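Local coordinates for protein lipocalin AI-4 (Rhodnius prolixus, PDB 5H9N) that binds cysteinyl leukotrienes, here leukotriene C4, inside a lipocalin barrel, and is a secreted salivary protein of a blood-feeding insect, at residues 11-16 and 107-112; 56-61 and 65-70. The protein carries 1 engineered substitution. One frame throughout, in Å; residues are numbered along the deposited sequence. Where two conformers were deposited one is given.

Overall arrangement
A lipocalin illustrates how one curled antiparallel sheet can hold its ligand from several directions. Contact 1 joins the N-terminal loop 11-16 to strand 105-112, on the outside of the barrel; contact 2 is the hairpin of strands 55-60 and 63-71. Both reach the same sheet, which in contact 1 supplies only residues 107-112, and lie on opposite sides of the chain's centre, their centres about 19 Å apart and their nearest atoms about 6 Å apart. In sequence the hairpin falls between the segments of contact 1. Leukotriene C4 spans the gap: Arg110 takes its fatty-acid carboxylate, the hairpin its triene, tail and peptide part. Tyr48, hydrogen-bonded to Arg110 and stacked on Phe58, links the sites.

Contact 1 (11-16 and 107-112); sequences NALSGK and LLYRCG. With LTX ((5~{S},6~{R},7~{E},9~{E},11~{Z},14~{Z})-6-[(2~{R})-2-[[(4~{S})-4-azanyl-5-oxidanyl-5-oxidanylidene-pentanoyl]amino]-3-( 2-hydroxy-2-oxoethylamino)-3-oxidanylidene-propyl]sulfanyl-5-oxidanyl-icosa-7,9,11,14-tetraenoic acid), chain B.
Tyr109 reaches out from its strand to meet Asn11 and Leu13 of the N-terminal loop, one at the phenol end and the other near the root of the ring. With its CG anti to the backbone N (chi1 174°), the ring carries its hydroxyl to the loop, where Asn11 N donates to Tyr109 OH at 2.9 Å in an almost straight bond. The same oxygen is hydrogen-bonded to Asp121, so two partners fix the phenol end. Leu13 approaches the other end obliquely, its CD1 lying 3.5 Å from Tyr109 CB and 3.6 Å from Tyr109 CG; the leucine also touches Val98 and Phe123 of the flanking strands. Asn11 does not offer its amide to the tyrosine. Instead its OD1 folds back to accept from Leu13 N at 2.9 Å, from above the carbonyl plane, making an Asx turn that sets the backbone leading into Leu13. Close by, a disulfide ties Cys10 to Cys111.

The next residue, Arg110, faces the barrel interior. Its chain bends at chi3 (66°) and turns the NE/NH2 edge of the guanidinium to the carboxylate of leukotriene C4: NE donates to LTX O2 at 2.8 Å and NH2 to LTX O1 at 2.9 Å, the latter at 177°. LTX O2 lies in the guanidinium plane, whereas LTX C9 of the triene passes over one face. NH1 is held by Tyr48, and Leu108 CD2 touches the aliphatic tail at LTX C19, 4.0 Å away.

The strand thus works on both sides, docking the loop through a phenol outside and reading the ligand's acid through a two-pronged guanidinium inside; the paired bonds and the hold on NH1 probably favour an ionised carboxylate in a set orientation.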
loop_
_atom_site.group_PDB
_atom_site.type_symbol
_atom_site.label_atom_id
_atom_site.label_comp_id
_atom_site.label_asym_id
_atom_site.label_seq_id
_atom_site.Cartn_x
_atom_site.Cartn_y
_atom_site.Cartn_z
ATOM N N ASN A 11 9.596 -8.793 -1.614
ATOM C CA ASN A 11 10.289 -8.821 -0.329
ATOM C C ASN A 11 9.320 -9.171 0.804
ATOM O O ASN A 11 8.376 -8.437 1.054
ATOM C CB ASN A 11 10.958 -7.456 -0.098
ATOM C CG ASN A 11 11.973 -7.460 1.034
ATOM O OD1 ASN A 11 11.938 -8.298 1.930
ATOM N ND2 ASN A 11 12.890 -6.496 0.995
ATOM N N ALA A 12 9.554 -10.282 1.488
ATOM C CA ALA A 12 8.676 -10.672 2.591
ATOM C C ALA A 12 8.901 -9.834 3.854
ATOM O O ALA A 12 8.079 -9.877 4.778
ATOM C CB ALA A 12 8.844 -12.144 2.903
ATOM N N LEU A 13 9.989 -9.065 3.887
ATOM C CA LEU A 13 10.256 -8.086 4.956
ATOM C C LEU A 13 10.280 -8.753 6.327
ATOM O O LEU A 13 9.860 -8.182 7.326
ATOM C CB LEU A 13 9.233 -6.941 4.923
ATOM C CG LEU A 13 9.432 -6.038 3.699
ATOM C CD1 LEU A 13 8.358 -4.977 3.590
ATOM C CD2 LEU A 13 10.808 -5.394 3.761
ATOM N N SER A 14 10.788 -9.973 6.364
ATOM C CA SER A 14 10.865 -10.709 7.611
ATOM C C SER A 14 11.638 -9.902 8.664
ATOM O O SER A 14 12.751 -9.457 8.410
ATOM C CB SER A 14 11.524 -12.066 7.368
ATOM O OG SER A 14 11.562 -12.825 8.558
ATOM N N GLY A 15 11.037 -9.702 9.838
ATOM C CA GLY A 15 11.690 -8.970 10.913
ATOM C C GLY A 15 11.552 -7.461 10.791
ATOM O O GLY A 15 12.049 -6.703 11.630
ATOM N N LYS A 16 10.859 -7.004 9.759
ATOM C CA LYS A 16 10.769 -5.575 9.521
ATOM C C LYS A 16 9.354 -5.020 9.646
ATOM O O LYS A 16 9.157 -3.803 9.601
ATOM C CB LYS A 16 11.343 -5.248 8.141
ATOM C CG LYS A 16 12.843 -5.500 8.065
ATOM C CD LYS A 16 13.354 -5.494 6.637
ATOM C CE LYS A 16 14.848 -5.773 6.598
ATOM N NZ LYS A 16 15.337 -5.972 5.207
ATOM N N LEU A 107 2.775 3.285 6.644
ATOM C CA LEU A 107 3.814 2.939 5.686
ATOM C C LEU A 107 3.566 1.525 5.216
ATOM O O LEU A 107 3.548 0.608 6.038
ATOM C CB LEU A 107 5.194 3.033 6.338
ATOM C CG LEU A 107 6.380 2.671 5.451
ATOM C CD1 LEU A 107 6.518 3.656 4.310
ATOM C CD2 LEU A 107 7.669 2.552 6.268
ATOM N N LEU A 108 3.332 1.354 3.919
ATOM C CA LEU A 108 3.054 0.055 3.326
ATOM C C LEU A 108 4.119 -0.353 2.341
ATOM O O LEU A 108 4.780 0.490 1.718
ATOM C CB LEU A 108 1.691 0.056 2.611
ATOM C CG LEU A 108 0.442 -0.255 3.435
ATOM C CD1 LEU A 108 0.249 0.784 4.537
ATOM C CD2 LEU A 108 -0.789 -0.325 2.538
ATOM N N TYR A 109 4.252 -1.654 2.167
ATOM C CA TYR A 109 5.032 -2.242 1.086
ATOM C C TYR A 109 4.046 -2.870 0.124
ATOM O O TYR A 109 3.108 -3.540 0.569
ATOM C CB TYR A 109 6.002 -3.285 1.629
ATOM C CG TYR A 109 6.744 -4.046 0.556
ATOM C CD1 TYR A 109 7.765 -3.439 -0.169
ATOM C CD2 TYR A 109 6.426 -5.367 0.257
ATOM C CE1 TYR A 109 8.448 -4.126 -1.148
ATOM C CE2 TYR A 109 7.102 -6.061 -0.717
ATOM C CZ TYR A 109 8.103 -5.438 -1.427
ATOM O OH TYR A 109 8.768 -6.170 -2.393
ATOM N N ARG A 110 4.210 -2.625 -1.172
ATOM C CA ARG A 110 3.344 -3.206 -2.179
ATOM C C ARG A 110 4.183 -3.879 -3.252
ATOM O O ARG A 110 5.247 -3.381 -3.612
ATOM C CB ARG A 110 2.441 -2.134 -2.801
ATOM C CG ARG A 110 1.423 -2.674 -3.810
ATOM C CD ARG A 110 0.330 -1.661 -4.134
ATOM N NE ARG A 110 0.863 -0.495 -4.824
ATOM C CZ ARG A 110 0.186 0.634 -5.011
ATOM N NH1 ARG A 110 -1.056 0.743 -4.546
ATOM N NH2 ARG A 110 0.761 1.656 -5.627
ATOM N N CYS A 111 3.707 -5.001 -3.776
ATOM C CA CYS A 111 4.442 -5.750 -4.784
ATOM C C CYS A 111 3.476 -6.565 -5.633
ATOM O O CYS A 111 2.496 -7.094 -5.119
ATOM C CB CYS A 111 5.475 -6.655 -4.109
ATOM S SG CYS A 111 6.620 -7.464 -5.212
ATOM N N GLY A 112 3.748 -6.692 -6.917
ATOM C CA GLY A 112 2.916 -7.511 -7.770
ATOM C C GLY A 112 3.425 -7.543 -9.189
ATOM O O GLY A 112 4.270 -6.730 -9.592
HETATM O O2 LTX B . 3.307 -0.672 -6.193
HETATM C C1 LTX B . 3.706 0.277 -6.907
HETATM O O1 LTX B . 3.444 1.477 -6.647
HETATM C C2 LTX B . 4.551 -0.040 -8.118
HETATM C C3 LTX B . 3.723 0.164 -9.382
HETATM C C4 LTX B . 2.340 -0.467 -9.226
HETATM C C5 LTX B . 1.610 -0.508 -10.562
HETATM O O3 LTX B . 1.213 0.812 -10.958
HETATM C C6 LTX B . 0.383 -1.413 -10.510
HETATM C C7 LTX B . -0.657 -0.881 -9.533
HETATM C C8 LTX B . -1.004 -1.542 -8.415
HETATM C C9 LTX B . -2.031 -0.991 -7.517
HETATM C C10 LTX B . -2.600 -1.678 -6.516
HETATM C C11 LTX B . -3.629 -1.048 -5.682
HETATM C C12 LTX B . -4.263 -1.591 -4.635
HETATM C C13 LTX B . -4.034 -2.994 -4.100
HETATM C C14 LTX B . -2.795 -3.067 -3.230
HETATM C C15 LTX B . -2.738 -2.614 -1.983
HETATM C C16 LTX B . -3.927 -1.986 -1.295
HETATM C C17 LTX B . -3.460 -0.872 -0.363
HETATM C C18 LTX B . -4.628 -0.385 0.485
HETATM C C19 LTX B . -4.307 0.913 1.210
HETATM C C20 LTX B . -5.474 1.351 2.073
HETATM O O32 LTX B . -4.886 2.255 -11.422
HETATM C C21 LTX B . -4.110 1.286 -11.524
HETATM O O31 LTX B . -3.033 1.199 -10.900
HETATM C CA3 LTX B . -4.495 0.167 -12.455
HETATM N N3 LTX B . -3.499 -0.892 -12.409
HETATM C C22 LTX B . -3.416 -1.862 -13.314
HETATM O O33 LTX B . -4.184 -1.914 -14.259
HETATM C CA2 LTX B . -2.355 -2.918 -13.172
HETATM C CB2 LTX B . -1.494 -2.728 -11.923
HETATM S SG2 LTX B . -0.248 -1.507 -12.167
HETATM N N2 LTX B . -1.552 -2.994 -14.374
HETATM C CD1 LTX B . -1.309 -4.150 -14.975
HETATM O OE1 LTX B . -1.405 -5.230 -14.411
HETATM C CG1 LTX B . -0.889 -4.025 -16.421
HETATM C CB1 LTX B . -0.316 -5.331 -16.948
HETATM C CA1 LTX B . 0.544 -5.055 -18.179
HETATM N N1 LTX B . 1.493 -3.964 -17.881
HETATM C C23 LTX B . -0.311 -4.658 -19.344
HETATM O O11 LTX B . -0.078 -3.566 -19.908
HETATM O O12 LTX B . -1.216 -5.437 -19.711
#

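Contact 2 (56-61 and 65-70). With LTX ((5~{S},6~{R},7~{E},9~{E},11~{Z},14~{Z})-6-[(2~{R})-2-[[(4~{S})-4-azanyl-5-oxidanyl-5-oxidanylidene-pentanoyl]amino]-3-( 2-hydroxy-2-oxoethylamino)-3-oxidanylidene-propyl]sulfanyl-5-oxidanyl-icosa-7,9,11,14-tetraenoic acid), chain B.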
loop_
_atom_site.group_PDB
_atom_site.type_symbol
_atom_site.label_atom_id
_atom_site.label_comp_id
_atom_site.label_asym_id
_atom_site.label_seq_id
_atom_site.Cartn_x
_atom_site.Cartn_y
_atom_site.Cartn_z
ATOM N N LEU A 56 -11.813 -2.604 -1.089
ATOM C CA LEU A 56 -11.418 -1.220 -1.253
ATOM C C LEU A 56 -11.673 -0.726 -2.659
ATOM O O LEU A 56 -11.838 -1.502 -3.610
ATOM C CB LEU A 56 -9.962 -1.010 -0.838
ATOM C CG LEU A 56 -8.813 -1.809 -1.434
ATOM C CD1 LEU A 56 -8.258 -1.104 -2.653
ATOM C CD2 LEU A 56 -7.737 -1.973 -0.382
ATOM N N ASN A 57 -11.803 0.587 -2.738
ATOM C CA ASN A 57 -12.017 1.302 -3.983
ATOM C C ASN A 57 -10.991 2.422 -4.054
ATOM O O ASN A 57 -10.697 3.035 -3.037
ATOM C CB ASN A 57 -13.428 1.893 -4.047
ATOM C CG ASN A 57 -14.521 0.847 -4.048
ATOM O OD1 ASN A 57 -14.264 -0.351 -3.947
ATOM N ND2 ASN A 57 -15.761 1.306 -4.151
ATOM N N PHE A 58 -10.409 2.686 -5.217
ATOM C CA PHE A 58 -9.612 3.902 -5.338
ATOM C C PHE A 58 -9.699 4.431 -6.753
ATOM O O PHE A 58 -10.068 3.712 -7.680
ATOM C CB PHE A 58 -8.149 3.673 -4.894
ATOM C CG PHE A 58 -7.336 2.794 -5.813
ATOM C CD1 PHE A 58 -7.342 1.416 -5.661
ATOM C CD2 PHE A 58 -6.525 3.350 -6.793
ATOM C CE1 PHE A 58 -6.577 0.607 -6.495
ATOM C CE2 PHE A 58 -5.759 2.548 -7.625
ATOM C CZ PHE A 58 -5.788 1.181 -7.481
ATOM N N ASN A 59 -9.389 5.718 -6.896
ATOM C CA ASN A 59 -9.381 6.376 -8.199
ATOM C C ASN A 59 -8.027 6.154 -8.865
ATOM O O ASN A 59 -7.071 6.890 -8.604
ATOM C CB ASN A 59 -9.700 7.878 -8.065
ATOM C CG ASN A 59 -8.802 8.588 -7.065
ATOM O OD1 ASN A 59 -8.617 8.133 -5.942
ATOM N ND2 ASN A 59 -8.238 9.711 -7.478
ATOM N N GLY A 60 -7.922 5.127 -9.700
ATOM C CA GLY A 60 -6.647 4.765 -10.314
ATOM C C GLY A 60 -6.294 5.564 -11.556
ATOM O O GLY A 60 -7.060 6.434 -11.968
ATOM N N LYS A 61 -5.141 5.263 -12.154
ATOM C CA LYS A 61 -4.586 6.098 -13.228
ATOM C C LYS A 61 -5.537 6.303 -14.405
ATOM O O LYS A 61 -5.678 7.419 -14.909
ATOM C CB LYS A 61 -3.264 5.522 -13.747
ATOM C CG LYS A 61 -2.960 4.092 -13.346
ATOM C CD LYS A 61 -1.463 3.832 -13.419
ATOM C CE LYS A 61 -1.113 2.406 -13.030
ATOM N NZ LYS A 61 0.340 2.124 -13.188
ATOM N N VAL A 65 -10.911 1.779 -9.522
ATOM C CA VAL A 65 -10.450 0.425 -9.292
ATOM C C VAL A 65 -11.137 -0.145 -8.064
ATOM O O VAL A 65 -11.255 0.531 -7.044
ATOM C CB VAL A 65 -8.922 0.379 -9.084
ATOM C CG1 VAL A 65 -8.450 -1.055 -8.904
ATOM C CG2 VAL A 65 -8.221 1.039 -10.259
ATOM N N LYS A 66 -11.588 -1.389 -8.163
ATOM C CA LYS A 66 -12.211 -2.070 -7.041
ATOM C C LYS A 66 -11.439 -3.335 -6.720
ATOM O O LYS A 66 -11.135 -4.123 -7.614
ATOM C CB LYS A 66 -13.667 -2.387 -7.367
ATOM C CG LYS A 66 -14.512 -1.136 -7.544
ATOM C CD LYS A 66 -15.937 -1.469 -7.947
ATOM C CE LYS A 66 -16.878 -0.335 -7.571
ATOM N NZ LYS A 66 -16.271 0.999 -7.822
ATOM N N CYS A 67 -11.130 -3.531 -5.442
ATOM C CA CYS A 67 -10.311 -4.661 -5.018
ATOM C C CYS A 67 -10.940 -5.450 -3.886
ATOM O O CYS A 67 -11.637 -4.901 -3.035
ATOM C CB CYS A 67 -8.930 -4.191 -4.561
ATOM S SG CYS A 67 -7.977 -3.255 -5.771
ATOM N N SER A 68 -10.654 -6.745 -3.871
ATOM C CA SER A 68 -11.094 -7.619 -2.798
ATOM C C SER A 68 -9.860 -8.286 -2.195
ATOM O O SER A 68 -9.084 -8.934 -2.910
ATOM C CB SER A 68 -12.069 -8.655 -3.334
ATOM O OG SER A 68 -12.463 -9.566 -2.333
ATOM N N GLY A 69 -9.668 -8.151 -0.883
ATOM C CA GLY A 69 -8.477 -8.679 -0.237
ATOM C C GLY A 69 -8.661 -9.979 0.511
ATOM O O GLY A 69 -9.777 -10.380 0.856
ATOM N N SER A 70 -7.538 -10.636 0.766
ATOM C CA SER A 70 -7.493 -11.831 1.585
ATOM C C SER A 70 -6.095 -11.953 2.174
ATOM O O SER A 70 -5.122 -11.463 1.598
ATOM C CB SER A 70 -7.854 -13.073 0.768
ATOM O OG SER A 70 -7.026 -13.183 -0.371
HETATM O O2 LTX B . 3.307 -0.672 -6.193
HETATM C C1 LTX B . 3.706 0.277 -6.907
HETATM O O1 LTX B . 3.444 1.477 -6.647
HETATM C C2 LTX B . 4.551 -0.040 -8.118
HETATM C C3 LTX B . 3.723 0.164 -9.382
HETATM C C4 LTX B . 2.340 -0.467 -9.226
HETATM C C5 LTX B . 1.610 -0.508 -10.562
HETATM O O3 LTX B . 1.213 0.812 -10.958
HETATM C C6 LTX B . 0.383 -1.413 -10.510
HETATM C C7 LTX B . -0.657 -0.881 -9.533
HETATM C C8 LTX B . -1.004 -1.542 -8.415
HETATM C C9 LTX B . -2.031 -0.991 -7.517
HETATM C C10 LTX B . -2.600 -1.678 -6.516
HETATM C C11 LTX B . -3.629 -1.048 -5.682
HETATM C C12 LTX B . -4.263 -1.591 -4.635
HETATM C C13 LTX B . -4.034 -2.994 -4.100
HETATM C C14 LTX B . -2.795 -3.067 -3.230
HETATM C C15 LTX B . -2.738 -2.614 -1.983
HETATM C C16 LTX B . -3.927 -1.986 -1.295
HETATM C C17 LTX B . -3.460 -0.872 -0.363
HETATM C C18 LTX B . -4.628 -0.385 0.485
HETATM C C19 LTX B . -4.307 0.913 1.210
HETATM C C20 LTX B . -5.474 1.351 2.073
HETATM O O32 LTX B . -4.886 2.255 -11.422
HETATM C C21 LTX B . -4.110 1.286 -11.524
HETATM O O31 LTX B . -3.033 1.199 -10.900
HETATM C CA3 LTX B . -4.495 0.167 -12.455
HETATM N N3 LTX B . -3.499 -0.892 -12.409
HETATM C C22 LTX B . -3.416 -1.862 -13.314
HETATM O O33 LTX B . -4.184 -1.914 -14.259
HETATM C CA2 LTX B . -2.355 -2.918 -13.172
HETATM C CB2 LTX B . -1.494 -2.728 -11.923
HETATM S SG2 LTX B . -0.248 -1.507 -12.167
HETATM N N2 LTX B . -1.552 -2.994 -14.374
HETATM C CD1 LTX B . -1.309 -4.150 -14.975
HETATM O OE1 LTX B . -1.405 -5.230 -14.411
HETATM C CG1 LTX B . -0.889 -4.025 -16.421
HETATM C CB1 LTX B . -0.316 -5.331 -16.948
HETATM C CA1 LTX B . 0.544 -5.055 -18.179
HETATM N N1 LTX B . 1.493 -3.964 -17.881
HETATM C C23 LTX B . -0.311 -4.658 -19.344
HETATM O O11 LTX B . -0.078 -3.566 -19.908
HETATM O O12 LTX B . -1.216 -5.437 -19.711
#
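Val65 presses its CB over one face of the Phe58 ring, 3.8 Å from the ring centroid, in a CH-pi contact offset toward the rim, while Val65 CG1 sits 3.5 Å from Phe58 CE1. With CG between the backbone N and the carbonyl carbon (chi1 69°), the ring leans toward the partner strand, side by side with Val65. At its edge lies Cys67 SG, disulfide-bonded to Cys83, and Leu56 CD1 fills the neighbouring place against Cys67 CB at 3.7 Å. Four backbone hydrogen bonds, two each for Leu56-Cys67 and Phe58-Val65, hold this antiparallel hairpin in register.

These side chains form one inward-facing wall; on the other face Asn57 and Lys66 lie across each other. Phe58 CE1 touches LTX C11 of the triene at 3.5 Å, and Leu56 CD2 meets the tail. Val65 CG2 adjoins both the ring and, at 3.7 Å, LTX O32 of the glycine carboxylate. Gly60, without a side chain, brings its CA within 3.3 Å of LTX O32, which accepts from Lys61 N at 3.1 Å; Lys61 NZ stretches to the hydroxyl LTX O3 at 2.7 Å. Apolar surface for lipid and hydrogen bonds for the polar head are consistent with cysteinyl leukotriene recognition.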